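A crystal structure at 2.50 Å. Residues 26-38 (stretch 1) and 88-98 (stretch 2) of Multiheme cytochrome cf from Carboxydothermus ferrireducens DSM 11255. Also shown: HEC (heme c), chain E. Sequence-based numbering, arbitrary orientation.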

ATOM      1  N   GLN A  26      -5.881  -8.647 -27.738  1.00 34.80           N
ATOM      2  CA  GLN A  26      -7.172  -7.972 -27.734  1.00 38.83           C
ATOM      3  C   GLN A  26      -7.010  -6.488 -28.033  1.00 39.80           C
ATOM      4  O   GLN A  26      -7.750  -5.922 -28.846  1.00 46.53           O
ATOM      5  CB  GLN A  26      -7.869  -8.181 -26.393  1.00 45.04           C
ATOM      6  CG  GLN A  26      -9.309  -7.704 -26.386  1.00 61.34           C
ATOM      7  CD  GLN A  26     -10.127  -8.310 -27.511  1.00 63.86           C
ATOM      8  OE1 GLN A  26     -10.572  -7.605 -28.414  1.00 60.19           O
ATOM      9  NE2 GLN A  26     -10.342  -9.620 -27.453  1.00 56.60           N
ATOM     10  N   TYR A  27      -6.042  -5.837 -27.380  1.00 40.25           N
ATOM     11  CA  TYR A  27      -5.790  -4.424 -27.651  1.00 35.32           C
ATOM     12  C   TYR A  27      -5.347  -4.206 -29.091  1.00 43.67           C
ATOM     13  O   TYR A  27      -5.580  -3.134 -29.659  1.00 40.82           O
ATOM     14  CB  TYR A  27      -4.732  -3.871 -26.694  1.00 35.51           C
ATOM     15  CG  TYR A  27      -5.079  -3.983 -25.222  1.00 39.22           C
ATOM     16  CD1 TYR A  27      -6.400  -4.043 -24.799  1.00 45.02           C
ATOM     17  CD2 TYR A  27      -4.081  -4.023 -24.256  1.00 35.57           C
ATOM     18  CE1 TYR A  27      -6.718  -4.144 -23.454  1.00 40.99           C
ATOM     19  CE2 TYR A  27      -4.388  -4.131 -22.912  1.00 39.77           C
ATOM     20  CZ  TYR A  27      -5.708  -4.192 -22.514  1.00 46.17           C
ATOM     21  OH  TYR A  27      -6.014  -4.298 -21.173  1.00 53.08           O
ATOM     22  N   ALA A  28      -4.696  -5.206 -29.690  1.00 37.81           N
ATOM     23  CA  ALA A  28      -4.313  -5.105 -31.093  1.00 38.52           C
ATOM     24  C   ALA A  28      -5.544  -5.065 -31.991  1.00 40.06           C
ATOM     25  O   ALA A  28      -5.621  -4.252 -32.918  1.00 43.63           O
ATOM     26  CB  ALA A  28      -3.396  -6.267 -31.466  1.00 41.71           C
ATOM     27  N   LYS A  29      -6.525  -5.930 -31.721  1.00 40.29           N
ATOM     28  CA  LYS A  29      -7.779  -5.886 -32.466  1.00 52.80           C
ATOM     29  C   LYS A  29      -8.523  -4.578 -32.217  1.00 48.07           C
ATOM     30  O   LYS A  29      -8.957  -3.913 -33.162  1.00 52.38           O
ATOM     31  CB  LYS A  29      -8.653  -7.087 -32.099  1.00 53.91           C
ATOM     32  CG  LYS A  29      -8.223  -8.378 -32.772  1.00 77.33           C
ATOM     33  CD  LYS A  29      -8.425  -9.574 -31.862  1.00 96.65           C
ATOM     34  CE  LYS A  29      -7.490 -10.705 -32.241  1.00 99.43           C
ATOM     35  NZ  LYS A  29      -7.406 -11.738 -31.179  1.00 92.78           N
ATOM     36  N   ASP A  30      -8.674  -4.195 -30.944  1.00 47.01           N
ATOM     37  CA  ASP A  30      -9.430  -2.994 -30.603  1.00 42.38           C
ATOM     38  C   ASP A  30      -8.867  -1.754 -31.285  1.00 49.95           C
ATOM     39  O   ASP A  30      -9.624  -0.858 -31.675  1.00 58.09           O
ATOM     40  CB  ASP A  30      -9.442  -2.796 -29.087  1.00 42.55           C
ATOM     41  CG  ASP A  30     -10.014  -3.989 -28.342  1.00 53.57           C
ATOM     42  OD1 ASP A  30     -10.807  -4.745 -28.939  1.00 61.71           O
ATOM     43  OD2 ASP A  30      -9.675  -4.170 -27.155  1.00 58.47           O
ATOM     44  N   THR A  31      -7.547  -1.693 -31.450  1.00 43.97           N
ATOM     45  CA  THR A  31      -6.891  -0.488 -31.933  1.00 37.74           C
ATOM     46  C   THR A  31      -6.446  -0.579 -33.385  1.00 44.18           C
ATOM     47  O   THR A  31      -6.203   0.462 -34.002  1.00 46.05           O
ATOM     48  CB  THR A  31      -5.676  -0.167 -31.056  1.00 48.30           C
ATOM     49  OG1 THR A  31      -4.741  -1.254 -31.131  1.00 46.59           O
ATOM     50  CG2 THR A  31      -6.108   0.035 -29.611  1.00 38.34           C
ATOM     51  N   GLY A  32      -6.340  -1.785 -33.940  1.00 45.37           N
ATOM     52  CA  GLY A  32      -5.827  -1.944 -35.284  1.00 39.50           C
ATOM     53  C   GLY A  32      -4.338  -1.722 -35.415  1.00 47.80           C
ATOM     54  O   GLY A  32      -3.860  -1.427 -36.513  1.00 52.00           O
ATOM     55  N   LYS A  33      -3.587  -1.859 -34.324  1.00 44.19           N
ATOM     56  CA  LYS A  33      -2.172  -1.526 -34.291  1.00 40.53           C
ATOM     57  C   LYS A  33      -1.312  -2.777 -34.182  1.00 37.31           C
ATOM     58  O   LYS A  33      -1.729  -3.796 -33.624  1.00 39.98           O
ATOM     59  CB  LYS A  33      -1.861  -0.590 -33.118  1.00 44.40           C
ATOM     60  CG  LYS A  33      -2.502   0.781 -33.224  1.00 45.73           C
ATOM     61  CD  LYS A  33      -1.885   1.592 -34.345  1.00 45.54           C
ATOM     62  CE  LYS A  33      -2.683   2.860 -34.581  1.00 51.10           C
ATOM     63  NZ  LYS A  33      -2.091   3.703 -35.652  1.00 55.96           N
ATOM     64  N   ASN A  34      -0.100  -2.684 -34.728  1.00 42.47           N
ATOM     65  CA  ASN A  34       0.885  -3.745 -34.567  1.00 43.98           C
ATOM     66  C   ASN A  34       1.315  -3.860 -33.110  1.00 37.94           C
ATOM     67  O   ASN A  34       1.255  -2.891 -32.344  1.00 39.50           O
ATOM     68  CB  ASN A  34       2.111  -3.471 -35.436  1.00 51.14           C
ATOM     69  CG  ASN A  34       1.921  -3.922 -36.865  1.00 69.29           C
ATOM     70  OD1 ASN A  34       0.802  -4.217 -37.294  1.00 76.72           O
ATOM     71  ND2 ASN A  34       3.017  -3.989 -37.614  1.00 69.58           N
ATOM     72  N   CYS A  35       1.774  -5.057 -32.735  1.00 34.39           N
ATOM     73  CA  CYS A  35       2.344  -5.260 -31.410  1.00 32.28           C
ATOM     74  C   CYS A  35       3.460  -4.257 -31.160  1.00 35.93           C
ATOM     75  O   CYS A  35       3.537  -3.646 -30.090  1.00 37.23           O
ATOM     76  CB  CYS A  35       2.881  -6.686 -31.277  1.00 31.06           C
ATOM     77  SG  CYS A  35       1.763  -7.984 -31.836  1.00 40.99           S
ATOM     78  N   SER A  36       4.325  -4.063 -32.158  1.00 31.44           N
ATOM     79  CA  SER A  36       5.481  -3.186 -32.020  1.00 35.71           C
ATOM     80  C   SER A  36       5.096  -1.726 -31.813  1.00 39.51           C
ATOM     81  O   SER A  36       5.968  -0.915 -31.482  1.00 32.98           O
ATOM     82  CB  SER A  36       6.374  -3.317 -33.255  1.00 31.72           C
ATOM     83  OG  SER A  36       5.765  -2.710 -34.383  1.00 42.23           O
ATOM     84  N   TYR A  37       3.825  -1.373 -32.015  1.00 35.15           N
ATOM     85  CA  TYR A  37       3.377  -0.005 -31.770  1.00 37.07           C
ATOM     86  C   TYR A  37       3.384   0.313 -30.278  1.00 35.16           C
ATOM     87  O   TYR A  37       3.791   1.408 -29.871  1.00 33.33           O
ATOM     88  CB  TYR A  37       1.985   0.194 -32.376  1.00 36.77           C
ATOM     89  CG  TYR A  37       1.454   1.614 -32.332  1.00 34.13           C
ATOM     90  CD1 TYR A  37       1.912   2.577 -33.222  1.00 35.15           C
ATOM     91  CD2 TYR A  37       0.484   1.988 -31.408  1.00 37.04           C
ATOM     92  CE1 TYR A  37       1.429   3.875 -33.187  1.00 39.62           C
ATOM     93  CE2 TYR A  37      -0.005   3.286 -31.365  1.00 34.01           C
ATOM     94  CZ  TYR A  37       0.467   4.224 -32.263  1.00 39.86           C
ATOM     95  OH  TYR A  37      -0.013   5.517 -32.230  1.00 42.24           O
ATOM     96  N   CYS A  38       2.963  -0.643 -29.447  1.00 27.35           N
ATOM     97  CA  CYS A  38       2.910  -0.461 -28.004  1.00 31.95           C
ATOM     98  C   CYS A  38       3.968  -1.244 -27.245  1.00 33.70           C
ATOM     99  O   CYS A  38       4.255  -0.902 -26.095  1.00 39.45           O
ATOM    100  CB  CYS A  38       1.533  -0.863 -27.464  1.00 27.19           C
ATOM    101  SG  CYS A  38       0.145   0.054 -28.177  1.00 35.42           S
ATOM    102  N   GLY A  88      -6.513   5.428 -20.065  1.00 35.41           N
ATOM    103  CA  GLY A  88      -7.588   4.464 -19.895  1.00 31.75           C
ATOM    104  C   GLY A  88      -7.667   3.463 -21.026  1.00 41.73           C
ATOM    105  O   GLY A  88      -8.768   3.096 -21.453  1.00 49.77           O
ATOM    106  N   LYS A  89      -6.514   3.018 -21.526  1.00 46.67           N
ATOM    107  CA  LYS A  89      -6.428   2.068 -22.637  1.00 41.90           C
ATOM    108  C   LYS A  89      -7.199   2.578 -23.855  1.00 41.72           C
ATOM    109  O   LYS A  89      -8.007   1.873 -24.464  1.00 39.94           O
ATOM    110  CB  LYS A  89      -6.888   0.678 -22.200  1.00 33.95           C
ATOM    111  CG  LYS A  89      -6.288   0.289 -20.853  1.00 41.58           C
ATOM    112  CD  LYS A  89      -5.829  -1.149 -20.794  1.00 46.69           C
ATOM    113  CE  LYS A  89      -5.709  -1.613 -19.351  1.00 41.90           C
ATOM    114  NZ  LYS A  89      -4.599  -2.580 -19.143  1.00 43.54           N
ATOM    115  N   LYS A  90      -6.940   3.839 -24.196  1.00 32.63           N
ATOM    116  CA  LYS A  90      -7.353   4.428 -25.459  1.00 37.54           C
ATOM    117  C   LYS A  90      -6.136   5.080 -26.097  1.00 40.58           C
ATOM    118  O   LYS A  90      -5.255   5.593 -25.403  1.00 42.48           O
ATOM    119  CB  LYS A  90      -8.474   5.462 -25.270  1.00 43.90           C
ATOM    120  CG  LYS A  90      -9.721   4.914 -24.587  1.00 55.56           C
ATOM    121  CD  LYS A  90     -10.754   6.009 -24.369  1.00 78.56           C
ATOM    122  CE  LYS A  90     -11.018   6.248 -22.894  1.00 83.46           C
ATOM    123  NZ  LYS A  90     -10.248   7.402 -22.360  1.00 71.74           N
ATOM    124  N   LEU A  91      -6.082   5.051 -27.425  1.00 35.12           N
ATOM    125  CA  LEU A  91      -4.910   5.551 -28.131  1.00 28.66           C
ATOM    126  C   LEU A  91      -4.750   7.054 -27.928  1.00 35.21           C
ATOM    127  O   LEU A  91      -5.719   7.812 -28.019  1.00 41.96           O
ATOM    128  CB  LEU A  91      -5.024   5.234 -29.619  1.00 36.60           C
ATOM    129  CG  LEU A  91      -4.868   3.781 -30.067  1.00 48.40           C
ATOM    130  CD1 LEU A  91      -5.114   3.667 -31.567  1.00 39.73           C
ATOM    131  CD2 LEU A  91      -3.482   3.255 -29.708  1.00 32.75           C
ATOM    132  N   ALA A  92      -3.523   7.482 -27.645  1.00 34.66           N
ATOM    133  CA  ALA A  92      -3.223   8.902 -27.659  1.00 36.44           C
ATOM    134  C   ALA A  92      -3.265   9.426 -29.091  1.00 37.46           C
ATOM    135  O   ALA A  92      -3.259   8.663 -30.062  1.00 51.16           O
ATOM    136  CB  ALA A  92      -1.852   9.164 -27.041  1.00 32.85           C
ATOM    137  N   VAL A  93      -3.310  10.750 -29.217  1.00 41.85           N
ATOM    138  CA  VAL A  93      -3.260  11.362 -30.537  1.00 43.78           C
ATOM    139  C   VAL A  93      -1.885  11.128 -31.147  1.00 40.54           C
ATOM    140  O   VAL A  93      -0.853  11.332 -30.497  1.00 42.93           O
ATOM    141  CB  VAL A  93      -3.591  12.858 -30.450  1.00 48.27           C
ATOM    142  CG1 VAL A  93      -3.181  13.583 -31.725  1.00 46.59           C
ATOM    143  CG2 VAL A  93      -5.079  13.050 -30.196  1.00 49.34           C
ATOM    144  N   ASP A  94      -1.868  10.698 -32.406  1.00 45.97           N
ATOM    145  CA  ASP A  94      -0.635  10.374 -33.115  1.00 47.80           C
ATOM    146  C   ASP A  94      -0.641  11.110 -34.447  1.00 51.65           C
ATOM    147  O   ASP A  94      -1.456  10.806 -35.324  1.00 45.72           O
ATOM    148  CB  ASP A  94      -0.509   8.861 -33.320  1.00 44.91           C
ATOM    149  CG  ASP A  94       0.868   8.440 -33.821  1.00 41.38           C
ATOM    150  OD1 ASP A  94       1.621   9.300 -34.335  1.00 42.29           O
ATOM    151  OD2 ASP A  94       1.192   7.235 -33.703  1.00 41.80           O
ATOM    152  N   LEU A  95       0.283  12.062 -34.607  1.00 41.35           N
ATOM    153  CA  LEU A  95       0.326  12.872 -35.819  1.00 43.89           C
ATOM    154  C   LEU A  95       0.745  12.078 -37.047  1.00 52.17           C
ATOM    155  O   LEU A  95       0.595  12.580 -38.164  1.00 48.90           O
ATOM    156  CB  LEU A  95       1.267  14.063 -35.626  1.00 48.93           C
ATOM    157  CG  LEU A  95       0.861  15.072 -34.548  1.00 51.97           C
ATOM    158  CD1 LEU A  95       1.824  16.252 -34.510  1.00 45.76           C
ATOM    159  CD2 LEU A  95      -0.573  15.548 -34.742  1.00 45.06           C
ATOM    160  N   ASN A  96       1.264  10.861 -36.870  1.00 46.31           N
ATOM    161  CA  ASN A  96       1.545   9.997 -38.009  1.00 39.61           C
ATOM    162  C   ASN A  96       0.278   9.440 -38.649  1.00 42.57           C
ATOM    163  O   ASN A  96       0.344   8.952 -39.781  1.00 47.33           O
ATOM    164  CB  ASN A  96       2.452   8.839 -37.584  1.00 40.19           C
ATOM    165  CG  ASN A  96       3.860   9.286 -37.246  1.00 40.31           C
ATOM    166  OD1 ASN A  96       4.401  10.199 -37.866  1.00 40.91           O
ATOM    167  ND2 ASN A  96       4.469   8.629 -36.270  1.00 49.71           N
ATOM    168  N   TYR A  97      -0.866   9.513 -37.964  1.00 37.92           N
ATOM    169  CA  TYR A  97      -2.071   8.825 -38.422  1.00 49.59           C
ATOM    170  C   TYR A  97      -3.358   9.630 -38.295  1.00 54.51           C
ATOM    171  O   TYR A  97      -4.288   9.378 -39.065  1.00 57.00           O
ATOM    172  CB  TYR A  97      -2.250   7.509 -37.651  1.00 48.54           C
ATOM    173  CG  TYR A  97      -1.108   6.530 -37.803  1.00 65.18           C
ATOM    174  CD1 TYR A  97      -0.965   5.782 -38.963  1.00 63.44           C
ATOM    175  CD2 TYR A  97      -0.184   6.342 -36.782  1.00 53.72           C
ATOM    176  CE1 TYR A  97       0.073   4.878 -39.110  1.00 64.54           C
ATOM    177  CE2 TYR A  97       0.855   5.439 -36.918  1.00 73.54           C
ATOM    178  CZ  TYR A  97       0.978   4.710 -38.083  1.00 75.19           C
ATOM    179  OH  TYR A  97       2.012   3.813 -38.217  1.00 83.22           O
ATOM    180  N   ASP A  98      -3.458  10.581 -37.371  1.00 49.05           N
ATOM    181  CA  ASP A  98      -4.750  11.144 -37.004  1.00 54.31           C
ATOM    182  C   ASP A  98      -5.068  12.401 -37.803  1.00 58.46           C
ATOM    183  O   ASP A  98      -4.186  12.996 -38.425  1.00 53.19           O
ATOM    184  CB  ASP A  98      -4.772  11.450 -35.507  1.00 53.60           C
ATOM    185  CG  ASP A  98      -4.898  10.199 -34.663  1.00 54.83           C
ATOM    186  OD1 ASP A  98      -5.486   9.213 -35.157  1.00 65.92           O
ATOM    187  OD2 ASP A  98      -4.414  10.198 -33.514  1.00 58.20           O
TER
HETATM  188 FE   HEC E 701       0.024  -5.886 -25.612  1.00 29.93          FE
HETATM  189  CHA HEC E 701       0.154  -6.426 -22.213  1.00 28.19           C
HETATM  190  CHB HEC E 701       1.071  -9.103 -26.154  1.00 28.76           C
HETATM  191  CHC HEC E 701      -0.333  -5.414 -29.008  1.00 31.73           C
HETATM  192  CHD HEC E 701      -0.704  -2.533 -25.094  1.00 26.17           C
HETATM  193  NA  HEC E 701       0.505  -7.464 -24.414  1.00 26.83           N
HETATM  194  C1A HEC E 701       0.532  -7.464 -23.033  1.00 34.27           C
HETATM  195  C2A HEC E 701       1.016  -8.752 -22.584  1.00 29.87           C
HETATM  196  C3A HEC E 701       1.284  -9.487 -23.677  1.00 25.98           C
HETATM  197  C4A HEC E 701       0.966  -8.691 -24.845  1.00 32.27           C
HETATM  198  CMA HEC E 701       1.823 -10.931 -23.711  1.00 34.33           C
HETATM  199  CAA HEC E 701       1.208  -9.153 -21.101  1.00 34.02           C
HETATM  200  CBA HEC E 701       0.246 -10.275 -20.719  1.00 40.80           C
HETATM  201  CGA HEC E 701      -1.132  -9.722 -20.472  1.00 53.87           C
HETATM  202  O1A HEC E 701      -2.121 -10.434 -20.790  1.00 62.85           O
HETATM  203  O2A HEC E 701      -1.244  -8.579 -19.957  1.00 54.49           O
HETATM  204  NB  HEC E 701       0.321  -7.032 -27.270  1.00 31.15           N
HETATM  205  C1B HEC E 701       0.717  -8.357 -27.260  1.00 29.28           C
HETATM  206  C2B HEC E 701       0.707  -8.834 -28.626  1.00 39.16           C
HETATM  207  C3B HEC E 701       0.331  -7.814 -29.423  1.00 37.64           C
HETATM  208  C4B HEC E 701       0.066  -6.663 -28.579  1.00 31.85           C
HETATM  209  CMB HEC E 701       1.115 -10.267 -29.038  1.00 33.57           C
HETATM  210  CAB HEC E 701       0.179  -7.834 -30.964  1.00 38.17           C
HETATM  211  CBB HEC E 701      -0.911  -8.831 -31.421  1.00 23.25           C
HETATM  212  NC  HEC E 701      -0.396  -4.277 -26.814  1.00 25.59           N
HETATM  213  C1C HEC E 701      -0.532  -4.315 -28.192  1.00 29.50           C
HETATM  214  C2C HEC E 701      -0.917  -2.990 -28.652  1.00 25.03           C
HETATM  215  C3C HEC E 701      -1.073  -2.200 -27.565  1.00 24.73           C
HETATM  216  C4C HEC E 701      -0.719  -2.994 -26.396  1.00 30.69           C
HETATM  217  CMC HEC E 701      -1.227  -2.638 -30.127  1.00 26.18           C
HETATM  218  CAC HEC E 701      -1.464  -0.693 -27.507  1.00 28.99           C
HETATM  219  CBC HEC E 701      -2.834  -0.383 -28.156  1.00 27.00           C
HETATM  220  ND  HEC E 701      -0.231  -4.669 -23.922  1.00 31.98           N
HETATM  221  C1D HEC E 701      -0.534  -3.308 -23.964  1.00 24.11           C
HETATM  222  C2D HEC E 701      -0.654  -2.822 -22.611  1.00 33.47           C
HETATM  223  C3D HEC E 701      -0.382  -4.040 -21.718  1.00 29.51           C
HETATM  224  C4D HEC E 701      -0.135  -5.139 -22.615  1.00 27.25           C
HETATM  225  CMD HEC E 701      -0.987  -1.385 -22.160  1.00 31.99           C
HETATM  226  CAD HEC E 701      -0.394  -4.104 -20.180  1.00 28.77           C
HETATM  227  CBD HEC E 701      -1.836  -4.378 -19.762  1.00 30.77           C
HETATM  228  CGD HEC E 701      -1.939  -4.539 -18.267  1.00 37.64           C
HETATM  229  O1D HEC E 701      -1.083  -5.249 -17.672  1.00 38.61           O
HETATM  230  O2D HEC E 701      -2.893  -3.964 -17.678  1.00 34.13           O
HETATM  231  O   HOH W   1      -0.957   7.106 -29.808  1.00 38.03           O

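The ammonium group of Lys33 sits over one face of the Tyr97 ring, with Lys33 NZ 3.6 Å from the ring centroid and only 18° off the ring normal. This cation-pi contact places a full positive charge against the electron-rich pi cloud, and it illustrates a general principle: where two segments without shared backbone hydrogen bonds meet, tyrosines can supply a pi face, a hydroxyl and an apolar ring as separate points of attachment.

Stretch 1 ends a helix at Thr31, turns through Gly32, whose positive phi favours glycine, and continues to the two cysteines that anchor heme c through thioether bonds, Cys35 SG to CAB and Cys38 SG to CAC. Stretch 2 has no regular helix or strand. Of the CA atoms, those of Thr31 and Leu91 lie 7.4 Å apart where the backbones run near each other, so side chains carry the contact, burying 419 Å² in all.

Tyr37 combines polar and apolar contacts. Tyr37 OH donates a short hydrogen bond to Asp94 OD2 (2.6 Å), and a water donates both to that OH and to Ala92 O, tying the phenol to the opposing backbone. Tyr37 CE2 lies 3.9 Å from Leu91 CD2, and Tyr37 CE1 lies 4.1 Å from Tyr97 CE2. Asp94 is itself held by local bonds: its OD1 accepts from Asn96 N, and its N donates to Asp98 OD2.

Leu91 also reaches the helix end and the loop after it, Leu91 CD1 lying 3.9 Å from Thr31 CB and 4.0 Å from Lys33 CE. Thr31 OG1, meanwhile, bonds back to Tyr27 O.

At the far end, Lys89 NZ donates to Tyr27 OH (3.0 Å) and lies 2.6 Å from heme atom O2D, a propionate oxygen, so one ammonium group hydrogen-bonds to the tyrosine hydroxyl and lies close to a heme propionate, where opposite charges favour each other.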